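Local coordinates for protein interleukin-15 receptor alpha chain (Mus musculus, PDB 2PSM) that probably binds the cytokine interleukin-15 with high affinity through its extracellular sushi domain, as the alpha subunit of the interleukin-15 receptor, at residues Glu33-Asn38 with Pro67-Ile72. Numbering follows the deposited sequence.
Sequences ERYVCN and PSLKCI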
ATOM      1  N   GLU B  33      -7.731 -11.213  -9.272  1.00 29.32           N
ATOM      2  CA  GLU B  33      -8.246 -11.983  -8.142  1.00 28.51           C
ATOM      3  C   GLU B  33      -7.418 -11.673  -6.904  1.00 26.85           C
ATOM      4  O   GLU B  33      -6.302 -11.171  -7.006  1.00 25.67           O
ATOM      5  CB  GLU B  33      -8.175 -13.488  -8.438  1.00 29.60           C
ATOM      6  CG  GLU B  33      -8.955 -13.962  -9.674  1.00 30.21           C
ATOM      7  CD  GLU B  33     -10.476 -13.911  -9.505  1.00 34.27           C
ATOM      8  OE1 GLU B  33     -10.969 -14.072  -8.370  1.00 37.54           O
ATOM      9  OE2 GLU B  33     -11.186 -13.730 -10.517  1.00 35.45           O
ATOM     10  N   ARG B  34      -7.955 -11.987  -5.732  1.00 27.04           N
ATOM     11  CA  ARG B  34      -7.239 -11.709  -4.502  1.00 26.09           C
ATOM     12  C   ARG B  34      -7.281 -12.832  -3.491  1.00 26.90           C
ATOM     13  O   ARG B  34      -8.331 -13.423  -3.242  1.00 26.84           O
ATOM     14  CB  ARG B  34      -7.794 -10.442  -3.834  1.00 24.48           C
ATOM     15  CG  ARG B  34      -7.412  -9.135  -4.514  1.00 22.41           C
ATOM     16  CD  ARG B  34      -7.998  -7.943  -3.754  1.00 26.56           C
ATOM     17  NE  ARG B  34      -7.745  -6.684  -4.449  1.00 27.66           N
ATOM     18  CZ  ARG B  34      -6.575  -6.054  -4.454  1.00 27.33           C
ATOM     19  NH1 ARG B  34      -5.543  -6.562  -3.792  1.00 26.33           N
ATOM     20  NH2 ARG B  34      -6.433  -4.920  -5.129  1.00 25.93           N
ATOM     21  N   TYR B  35      -6.119 -13.116  -2.914  1.00 25.77           N
ATOM     22  CA  TYR B  35      -5.988 -14.122  -1.868  1.00 27.85           C
ATOM     23  C   TYR B  35      -6.628 -13.510  -0.625  1.00 28.63           C
ATOM     24  O   TYR B  35      -6.744 -12.286  -0.524  1.00 29.11           O
ATOM     25  CB  TYR B  35      -4.510 -14.378  -1.562  1.00 25.44           C
ATOM     26  CG  TYR B  35      -3.766 -15.175  -2.611  1.00 23.20           C
ATOM     27  CD1 TYR B  35      -3.759 -16.569  -2.576  1.00 25.07           C
ATOM     28  CD2 TYR B  35      -3.066 -14.537  -3.632  1.00 22.40           C
ATOM     29  CE1 TYR B  35      -3.066 -17.312  -3.536  1.00 26.23           C
ATOM     30  CE2 TYR B  35      -2.372 -15.264  -4.593  1.00 24.29           C
ATOM     31  CZ  TYR B  35      -2.378 -16.653  -4.539  1.00 24.41           C
ATOM     32  OH  TYR B  35      -1.709 -17.382  -5.495  1.00 28.79           O
ATOM     33  N   VAL B  36      -7.025 -14.357   0.316  1.00 29.60           N
ATOM     34  CA  VAL B  36      -7.617 -13.905   1.569  1.00 30.26           C
ATOM     35  C   VAL B  36      -6.868 -14.632   2.675  1.00 31.34           C
ATOM     36  O   VAL B  36      -6.846 -15.864   2.700  1.00 30.82           O
ATOM     37  CB  VAL B  36      -9.120 -14.269   1.658  1.00 33.43           C
ATOM     38  CG1 VAL B  36      -9.664 -13.939   3.050  1.00 30.62           C
ATOM     39  CG2 VAL B  36      -9.900 -13.499   0.600  1.00 35.56           C
ATOM     40  N   CYS B  37      -6.230 -13.882   3.571  1.00 30.04           N
ATOM     41  CA  CYS B  37      -5.496 -14.508   4.662  1.00 29.58           C
ATOM     42  C   CYS B  37      -6.481 -15.250   5.567  1.00 30.97           C
ATOM     43  O   CYS B  37      -7.612 -14.799   5.780  1.00 29.38           O
ATOM     44  CB  CYS B  37      -4.711 -13.468   5.475  1.00 30.55           C
ATOM     45  SG  CYS B  37      -3.286 -12.671   4.644  1.00 29.94           S
ATOM     46  N   ASN B  38      -6.050 -16.399   6.082  1.00 31.08           N
ATOM     47  CA  ASN B  38      -6.888 -17.216   6.952  1.00 31.21           C
ATOM     48  C   ASN B  38      -7.214 -16.485   8.251  1.00 30.55           C
ATOM     49  O   ASN B  38      -6.475 -15.596   8.678  1.00 32.31           O
ATOM     50  CB  ASN B  38      -6.189 -18.547   7.287  1.00 31.30           C
ATOM     51  CG  ASN B  38      -6.019 -19.460   6.071  1.00 32.18           C
ATOM     52  OD1 ASN B  38      -6.698 -19.305   5.055  1.00 32.36           O
ATOM     53  ND2 ASN B  38      -5.118 -20.431   6.186  1.00 29.19           N
ATOM     54  N   PRO B  67       2.566 -13.070  -6.826  1.00 25.49           N
ATOM     55  CA  PRO B  67       2.070 -12.405  -5.618  1.00 25.20           C
ATOM     56  C   PRO B  67       3.179 -12.047  -4.629  1.00 24.65           C
ATOM     57  O   PRO B  67       4.191 -12.744  -4.535  1.00 25.58           O
ATOM     58  CB  PRO B  67       1.079 -13.425  -5.050  1.00 26.21           C
ATOM     59  CG  PRO B  67       1.709 -14.733  -5.417  1.00 26.63           C
ATOM     60  CD  PRO B  67       2.178 -14.495  -6.844  1.00 28.43           C
ATOM     61  N   SER B  68       2.996 -10.951  -3.904  1.00 22.34           N
ATOM     62  CA  SER B  68       3.987 -10.536  -2.920  1.00 22.73           C
ATOM     63  C   SER B  68       3.405 -10.750  -1.536  1.00 21.50           C
ATOM     64  O   SER B  68       4.047 -10.456  -0.530  1.00 21.60           O
ATOM     65  CB  SER B  68       4.340  -9.057  -3.094  1.00 22.80           C
ATOM     66  OG  SER B  68       3.236  -8.234  -2.763  1.00 23.43           O
ATOM     67  N   LEU B  69       2.184 -11.276  -1.499  1.00 22.66           N
ATOM     68  CA  LEU B  69       1.475 -11.515  -0.252  1.00 23.86           C
ATOM     69  C   LEU B  69       2.228 -12.275   0.827  1.00 26.35           C
ATOM     70  O   LEU B  69       2.915 -13.263   0.569  1.00 25.92           O
ATOM     71  CB  LEU B  69       0.166 -12.260  -0.513  1.00 24.56           C
ATOM     72  CG  LEU B  69      -0.618 -12.586   0.768  1.00 22.33           C
ATOM     73  CD1 LEU B  69      -1.056 -11.279   1.444  1.00 22.07           C
ATOM     74  CD2 LEU B  69      -1.826 -13.457   0.431  1.00 19.19           C
ATOM     75  N   LYS B  70       2.050 -11.807   2.050  1.00 27.88           N
ATOM     76  CA  LYS B  70       2.641 -12.422   3.221  1.00 31.35           C
ATOM     77  C   LYS B  70       1.574 -12.309   4.305  1.00 31.68           C
ATOM     78  O   LYS B  70       1.158 -11.204   4.662  1.00 32.50           O
ATOM     79  CB  LYS B  70       3.910 -11.677   3.623  1.00 32.97           C
ATOM     80  CG  LYS B  70       4.424 -11.968   5.018  1.00 40.99           C
ATOM     81  CD  LYS B  70       4.983 -13.372   5.163  1.00 42.30           C
ATOM     82  CE  LYS B  70       5.637 -13.545   6.526  1.00 42.22           C
ATOM     83  NZ  LYS B  70       6.281 -14.882   6.665  1.00 46.75           N
ATOM     84  N   CYS B  71       1.102 -13.454   4.796  1.00 32.36           N
ATOM     85  CA  CYS B  71       0.088 -13.467   5.841  1.00 29.30           C
ATOM     86  C   CYS B  71       0.739 -13.783   7.180  1.00 30.18           C
ATOM     87  O   CYS B  71       1.261 -14.885   7.384  1.00 30.04           O
ATOM     88  CB  CYS B  71      -0.984 -14.511   5.542  1.00 27.63           C
ATOM     89  SG  CYS B  71      -2.027 -14.188   4.089  1.00 31.47           S
ATOM     90  N   ILE B  72       0.703 -12.817   8.093  1.00 28.06           N
ATOM     91  CA  ILE B  72       1.294 -12.996   9.410  1.00 29.28           C
ATOM     92  C   ILE B  72       0.233 -13.076  10.510  1.00 31.03           C
ATOM     93  O   ILE B  72      -0.925 -12.705  10.309  1.00 28.31           O
ATOM     94  CB  ILE B  72       2.254 -11.839   9.754  1.00 28.53           C
ATOM     95  CG1 ILE B  72       1.477 -10.522   9.831  1.00 27.54           C
ATOM     96  CG2 ILE B  72       3.356 -11.749   8.700  1.00 27.74           C
ATOM     97  CD1 ILE B  72       2.240  -9.379  10.502  1.00 26.90           C
TER
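The backbones of Glu33-Asn38 and Pro67-Ile72 run in the same general sense without a hydrogen bond between them, and they draw closer along the way: Tyr35 and Leu69 have CA atoms 8.1 Å apart, whereas Cys37 CA and Cys71 CA are separated by 5.8 Å. At the near end Cys37 SG is joined covalently to Cys71 SG at 2.0 Å. The torsion about this S-S bond is -86°, close to the unstrained right angle. Both sulfurs lie anti to their own carbonyl carbons, beside the backbone N (chi1 -69° for Cys37, -67° for Cys71), and with both CA-CB bonds directed at the opposite segment they meet between the two backbones. Of the two disulfides that define a sushi (complement control protein) module, pairing first cysteine with third (Cys11-Cys53) and second with fourth, this is the latter; it ties strand 32-37 of the four-stranded antiparallel sheet to strand 71-73, which pairs with 41-43 in a separate two-stranded sheet.

Leu69 packs beside the disulfide with its two methyls divided: CD1 rests 4.1 Å from Cys37 SG, while CD2 lies 3.5 Å from Tyr35 CB and also reaches the root of the ring at CG. Further along the phenol, Tyr35 CE2 meets Pro67 CB at 3.9 Å, the pyrrolidine approaching obliquely. Ile51 of strand 50-56 touches both Tyr35 and Pro67, and Ala20 of strand 20-21 packs on Leu69 and Cys71. The buried phenol is anchored at its far end, where Tyr35 OH hydrogen-bonds to the carbonyl oxygen of Val15.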